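Local coordinates for heat shock protein, putative (Plasmodium falciparum, PDB 1Y6Z) that belongs to the Hsp90 chaperone family and probably acts as an ATP-dependent protein-folding chaperone, of which this chain is the middle domain, at residues R92-F96 with F154-L158; W147-L151 with S174-F178. All coordinates share one frame. Residues are numbered along the deposited sequence.

Contact 1 (R92-F96 with F154-L158)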
loop_
_atom_site.group_PDB
_atom_site.type_symbol
_atom_site.label_atom_id
_atom_site.label_comp_id
_atom_site.label_asym_id
_atom_site.label_seq_id
_atom_site.Cartn_x
_atom_site.Cartn_y
_atom_site.Cartn_z
ATOM N N ARG B 92 10.972 14.940 6.637
ATOM C CA ARG B 92 11.271 15.134 8.059
ATOM C C ARG B 92 10.204 14.562 8.974
ATOM O O ARG B 92 10.444 14.373 10.195
ATOM C CB ARG B 92 11.474 16.619 8.371
ATOM C CG ARG B 92 10.185 17.435 8.422
ATOM C CD ARG B 92 10.496 18.922 8.817
ATOM N NE ARG B 92 9.263 19.691 8.957
ATOM C CZ ARG B 92 9.180 20.891 9.552
ATOM N NH1 ARG B 92 10.263 21.478 10.041
ATOM N NH2 ARG B 92 8.031 21.511 9.641
ATOM N N TRP B 93 9.022 14.244 8.432
ATOM C CA TRP B 93 8.034 13.625 9.315
ATOM C C TRP B 93 8.525 12.238 9.814
ATOM O O TRP B 93 8.037 11.753 10.814
ATOM C CB TRP B 93 6.648 13.539 8.697
ATOM C CG TRP B 93 6.517 12.544 7.640
ATOM C CD1 TRP B 93 6.800 12.732 6.329
ATOM C CD2 TRP B 93 6.100 11.158 7.786
ATOM N NE1 TRP B 93 6.605 11.564 5.640
ATOM C CE2 TRP B 93 6.115 10.600 6.501
ATOM C CE3 TRP B 93 5.659 10.368 8.882
ATOM C CZ2 TRP B 93 5.745 9.242 6.255
ATOM C CZ3 TRP B 93 5.245 9.031 8.636
ATOM C CH2 TRP B 93 5.321 8.484 7.333
ATOM N N LEU B 94 9.518 11.659 9.149
ATOM C CA LEU B 94 10.112 10.386 9.555
ATOM C C LEU B 94 11.384 10.475 10.396
ATOM O O LEU B 94 12.065 9.458 10.569
ATOM C CB LEU B 94 10.445 9.561 8.311
ATOM C CG LEU B 94 9.153 9.014 7.723
ATOM C CD1 LEU B 94 9.515 8.583 6.328
ATOM C CD2 LEU B 94 8.623 7.816 8.603
ATOM N N THR B 95 11.672 11.665 10.920
ATOM C CA THR B 95 12.845 11.951 11.762
ATOM C C THR B 95 12.894 11.050 12.999
ATOM O O THR B 95 13.960 10.840 13.555
ATOM C CB THR B 95 12.905 13.442 12.221
ATOM O OG1 THR B 95 14.176 13.730 12.862
ATOM C CG2 THR B 95 11.764 13.802 13.169
ATOM N N PHE B 96 11.740 10.542 13.424
ATOM C CA PHE B 96 11.689 9.696 14.663
ATOM C C PHE B 96 12.220 8.289 14.410
ATOM O O PHE B 96 12.526 7.590 15.352
ATOM C CB PHE B 96 10.291 9.634 15.283
ATOM C CG PHE B 96 9.264 8.941 14.405
ATOM C CD1 PHE B 96 8.505 9.657 13.501
ATOM C CD2 PHE B 96 9.099 7.544 14.473
ATOM C CE1 PHE B 96 7.526 9.046 12.688
ATOM C CE2 PHE B 96 8.145 6.897 13.608
ATOM C CZ PHE B 96 7.364 7.654 12.753
ATOM N N PHE B 154 4.136 9.254 18.598
ATOM C CA PHE B 154 4.607 9.645 17.279
ATOM C C PHE B 154 3.508 10.093 16.305
ATOM O O PHE B 154 3.794 10.554 15.211
ATOM C CB PHE B 154 5.401 8.489 16.638
ATOM C CG PHE B 154 6.593 8.075 17.418
ATOM C CD1 PHE B 154 6.638 6.797 18.016
ATOM C CD2 PHE B 154 7.710 8.933 17.542
ATOM C CE1 PHE B 154 7.782 6.347 18.780
ATOM C CE2 PHE B 154 8.876 8.518 18.312
ATOM C CZ PHE B 154 8.892 7.208 18.945
ATOM N N GLY B 155 2.253 10.030 16.749
ATOM C CA GLY B 155 1.113 10.521 15.944
ATOM C C GLY B 155 1.244 11.952 15.465
ATOM O O GLY B 155 0.754 12.263 14.386
ATOM N N LYS B 156 1.883 12.841 16.269
ATOM C CA LYS B 156 2.112 14.202 15.831
ATOM C C LYS B 156 2.934 14.231 14.552
ATOM O O LYS B 156 2.685 15.067 13.671
ATOM C CB LYS B 156 2.802 15.038 16.934
ATOM C CG LYS B 156 4.102 14.367 17.485
ATOM C CD LYS B 156 4.562 15.085 18.784
ATOM C CE LYS B 156 6.046 14.797 19.029
ATOM N NZ LYS B 156 6.525 15.623 20.274
ATOM N N TYR B 157 3.906 13.302 14.427
ATOM C CA TYR B 157 4.768 13.271 13.214
ATOM C C TYR B 157 3.945 12.863 11.980
ATOM O O TYR B 157 4.132 13.380 10.910
ATOM C CB TYR B 157 5.959 12.325 13.399
ATOM C CG TYR B 157 6.937 12.918 14.348
ATOM C CD1 TYR B 157 6.998 12.498 15.662
ATOM C CD2 TYR B 157 7.745 13.958 13.947
ATOM C CE1 TYR B 157 7.946 13.104 16.565
ATOM C CE2 TYR B 157 8.714 14.568 14.840
ATOM C CZ TYR B 157 8.802 14.141 16.116
ATOM O OH TYR B 157 9.674 14.788 17.024
ATOM N N LEU B 158 3.070 11.916 12.177
ATOM C CA LEU B 158 2.226 11.445 11.046
ATOM C C LEU B 158 1.331 12.580 10.563
ATOM O O LEU B 158 1.184 12.796 9.355
ATOM C CB LEU B 158 1.442 10.238 11.507
ATOM C CG LEU B 158 2.153 8.886 11.364
ATOM C CD1 LEU B 158 3.459 8.751 12.200
ATOM C CD2 LEU B 158 1.139 7.751 11.722
#
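An aromatic cluster buried near the centre of the chain joins the loop 92-96, which leads into strand 98-103 of the five-stranded mixed sheet, to helix 145-164 in this Hsp90 middle domain. The segments hide 340 Å² between them, and all six touching residues are buried. Phe96, Phe154 and Tyr157 form the cluster. The Phe96 and Phe154 rings make an offset stack, with centroids 4.7 Å apart and planes inclined by 24°; the closest atoms, Phe96 CG and Phe154 CD2, lie 3.5 Å apart. Phe154 CB adds a CH-pi contact, 4.2 Å from the Phe96 ring centroid and only 4° off its normal, so the base of the Phe154 side chain also sits over that face. The Tyr157 ring meets Phe96 obliquely, at 42° between planes and 5.5 Å between centroids, and Thr95 CG2 packs 3.6 Å from Tyr157 CE2. The Tyr157 hydroxyl is hydrogen-bonded to the backbone oxygen of Met65, which ties the helix to a further loop.

Leu158 CD1 lies 4.1 Å from Phe96 CZ and 4.0 Å from Trp93 CZ3, at the edge of the indole. Trp93 NE1 is hydrogen-bonded to Asp165 OD2, and helix 121-141 contributes Met136 against both Trp93 and Leu158. With no hydrogen bond between the two segments, their cohesion is apolar and aromatic. The backbones come closest at Trp93 and Tyr157, whose CA atoms are 5.1 Å apart, and there Trp93 CB rests 3.4 Å from Tyr157 O.

Contact 2 (W147-L151 with S174-F178)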
loop_
_atom_site.group_PDB
_atom_site.type_symbol
_atom_site.label_atom_id
_atom_site.label_comp_id
_atom_site.label_asym_id
_atom_site.label_seq_id
_atom_site.Cartn_x
_atom_site.Cartn_y
_atom_site.Cartn_z
ATOM N N TRP B 147 -0.265 -0.053 19.006
ATOM C CA TRP B 147 -0.659 0.953 18.050
ATOM C C TRP B 147 -1.099 2.267 18.726
ATOM O O TRP B 147 -0.753 3.361 18.268
ATOM C CB TRP B 147 -1.775 0.432 17.124
ATOM C CG TRP B 147 -2.210 1.491 16.158
ATOM C CD1 TRP B 147 -3.433 2.093 16.099
ATOM C CD2 TRP B 147 -1.434 2.058 15.104
ATOM N NE1 TRP B 147 -3.461 3.027 15.096
ATOM C CE2 TRP B 147 -2.244 3.033 14.468
ATOM C CE3 TRP B 147 -0.111 1.879 14.666
ATOM C CZ2 TRP B 147 -1.798 3.797 13.404
ATOM C CZ3 TRP B 147 0.330 2.637 13.600
ATOM C CH2 TRP B 147 -0.504 3.574 12.979
ATOM N N THR B 148 -1.900 2.172 19.799
ATOM C CA THR B 148 -2.322 3.394 20.462
ATOM C C THR B 148 -1.133 4.136 21.096
ATOM O O THR B 148 -1.067 5.346 21.004
ATOM C CB THR B 148 -3.463 3.153 21.520
ATOM O OG1 THR B 148 -4.579 2.520 20.893
ATOM C CG2 THR B 148 -3.908 4.492 22.136
ATOM N N LYS B 149 -0.213 3.389 21.705
ATOM C CA LYS B 149 1.106 3.867 22.170
ATOM C C LYS B 149 1.915 4.559 21.076
ATOM O O LYS B 149 2.357 5.693 21.242
ATOM C CB LYS B 149 1.918 2.678 22.649
ATOM C CG LYS B 149 3.196 3.043 23.319
ATOM C CD LYS B 149 3.806 1.764 23.868
ATOM C CE LYS B 149 4.146 1.940 25.319
ATOM N NZ LYS B 149 5.555 1.593 25.554
ATOM N N PHE B 150 2.048 3.890 19.933
ATOM C CA PHE B 150 2.670 4.538 18.781
ATOM C C PHE B 150 2.001 5.899 18.469
ATOM O O PHE B 150 2.679 6.912 18.360
ATOM C CB PHE B 150 2.670 3.603 17.561
ATOM C CG PHE B 150 3.155 4.267 16.322
ATOM C CD1 PHE B 150 4.531 4.464 16.113
ATOM C CD2 PHE B 150 2.245 4.717 15.361
ATOM C CE1 PHE B 150 4.981 5.115 14.994
ATOM C CE2 PHE B 150 2.666 5.351 14.224
ATOM C CZ PHE B 150 4.029 5.578 14.034
ATOM N N LEU B 151 0.672 5.952 18.300
ATOM C CA LEU B 151 0.041 7.241 17.981
ATOM C C LEU B 151 0.171 8.262 19.111
ATOM O O LEU B 151 0.393 9.454 18.863
ATOM C CB LEU B 151 -1.431 7.075 17.545
ATOM C CG LEU B 151 -1.678 6.350 16.200
ATOM C CD1 LEU B 151 -3.211 6.251 16.040
ATOM C CD2 LEU B 151 -1.043 6.987 14.979
ATOM N N SER B 174 -4.613 7.888 6.365
ATOM C CA SER B 174 -5.343 6.696 6.775
ATOM C C SER B 174 -4.949 6.169 8.166
ATOM O O SER B 174 -5.679 5.337 8.754
ATOM C CB SER B 174 -5.211 5.600 5.689
ATOM O OG SER B 174 -3.975 4.959 5.708
ATOM N N LEU B 175 -3.830 6.666 8.712
ATOM C CA LEU B 175 -3.261 6.181 10.004
ATOM C C LEU B 175 -3.597 7.069 11.195
ATOM O O LEU B 175 -3.564 6.590 12.306
ATOM C CB LEU B 175 -1.705 6.040 9.949
ATOM C CG LEU B 175 -1.159 5.101 8.820
ATOM C CD1 LEU B 175 0.381 5.138 8.588
ATOM C CD2 LEU B 175 -1.676 3.681 9.150
ATOM N N VAL B 176 -3.830 8.362 10.937
ATOM C CA VAL B 176 -3.976 9.383 11.999
ATOM C C VAL B 176 -5.375 9.159 12.666
ATOM O O VAL B 176 -6.267 8.614 12.016
ATOM C CB VAL B 176 -3.801 10.837 11.458
ATOM C CG1 VAL B 176 -2.444 11.107 10.785
ATOM C CG2 VAL B 176 -4.897 11.193 10.472
ATOM N N GLU B 177 -5.509 9.515 13.964
ATOM C CA GLU B 177 -6.740 9.315 14.729
ATOM C C GLU B 177 -7.089 10.564 15.541
ATOM O O GLU B 177 -6.180 11.302 15.986
ATOM C CB GLU B 177 -6.624 8.046 15.597
ATOM C CG GLU B 177 -6.514 6.746 14.785
ATOM C CD GLU B 177 -6.523 5.493 15.644
ATOM O OE1 GLU B 177 -6.771 5.599 16.871
ATOM O OE2 GLU B 177 -6.282 4.415 15.060
ATOM N N PHE B 178 -8.400 10.812 15.696
ATOM C CA PHE B 178 -8.915 12.000 16.407
ATOM C C PHE B 178 -10.112 11.597 17.215
ATOM O O PHE B 178 -10.844 10.664 16.860
ATOM C CB PHE B 178 -9.380 13.131 15.458
ATOM C CG PHE B 178 -8.349 13.544 14.475
ATOM C CD1 PHE B 178 -8.261 12.924 13.231
ATOM C CD2 PHE B 178 -7.421 14.529 14.793
ATOM C CE1 PHE B 178 -7.296 13.279 12.316
ATOM C CE2 PHE B 178 -6.434 14.916 13.862
ATOM C CZ PHE B 178 -6.370 14.277 12.615
HETATM O O HOH W 1 -6.156 3.179 18.695
#
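Trp147 lays the edge of its indole along the 174-178 segment: CZ2 comes within 3.5 Å of Leu175 O, and CH2 lies 4.0 Å from Leu175 CD2. Further round the same edge, NE1 donates a hydrogen bond to Glu177 OE2, 3.1 Å long with an N-H...O angle of 156°, so one carboxylate oxygen is fixed near the ring plane. Leu151, one turn along the helix, packs CD1 3.4 Å from Glu177 CD and CD2 3.7 Å from Leu175 O. The contact thus joins helix 145-164 of the Hsp90 middle domain to the short connection that follows helix 169-173 and enters the short, weakly bonded strand at about 177-178, where Phe178 pairs through its backbone with Thr188. Only 207 Å² is buried, with Leu151 and Glu177 partly exposed. A water bridges the other carboxylate oxygen to the helix, donating to Glu177 OE1 at 3.1 Å and lying 2.8 Å from Thr148 OG1.

Both contacts use helix 145-164, but different turns of it: 154-158 faces the loop before strand 98-103, whereas 147-151 faces the segment entering strand 177-178. Their centres are about 12 Å apart and their side chains touch. Leu158 CD1 packs 3.7 Å from Phe150 CZ, Leu158 CD2 lies 3.8 Å from Leu175 CB, and Phe96 CE2 is 3.9 Å from Phe150 CE1, so one apolar core runs through both. The centre of contact 1 lies about 5 Å from the centre of the chain; this contact is wholly buried and relies on ring packing. The centre of contact 2 lies about 8 Å from the chain centre; partly buried and smaller, it adds a hydrogen bond and a bridging water.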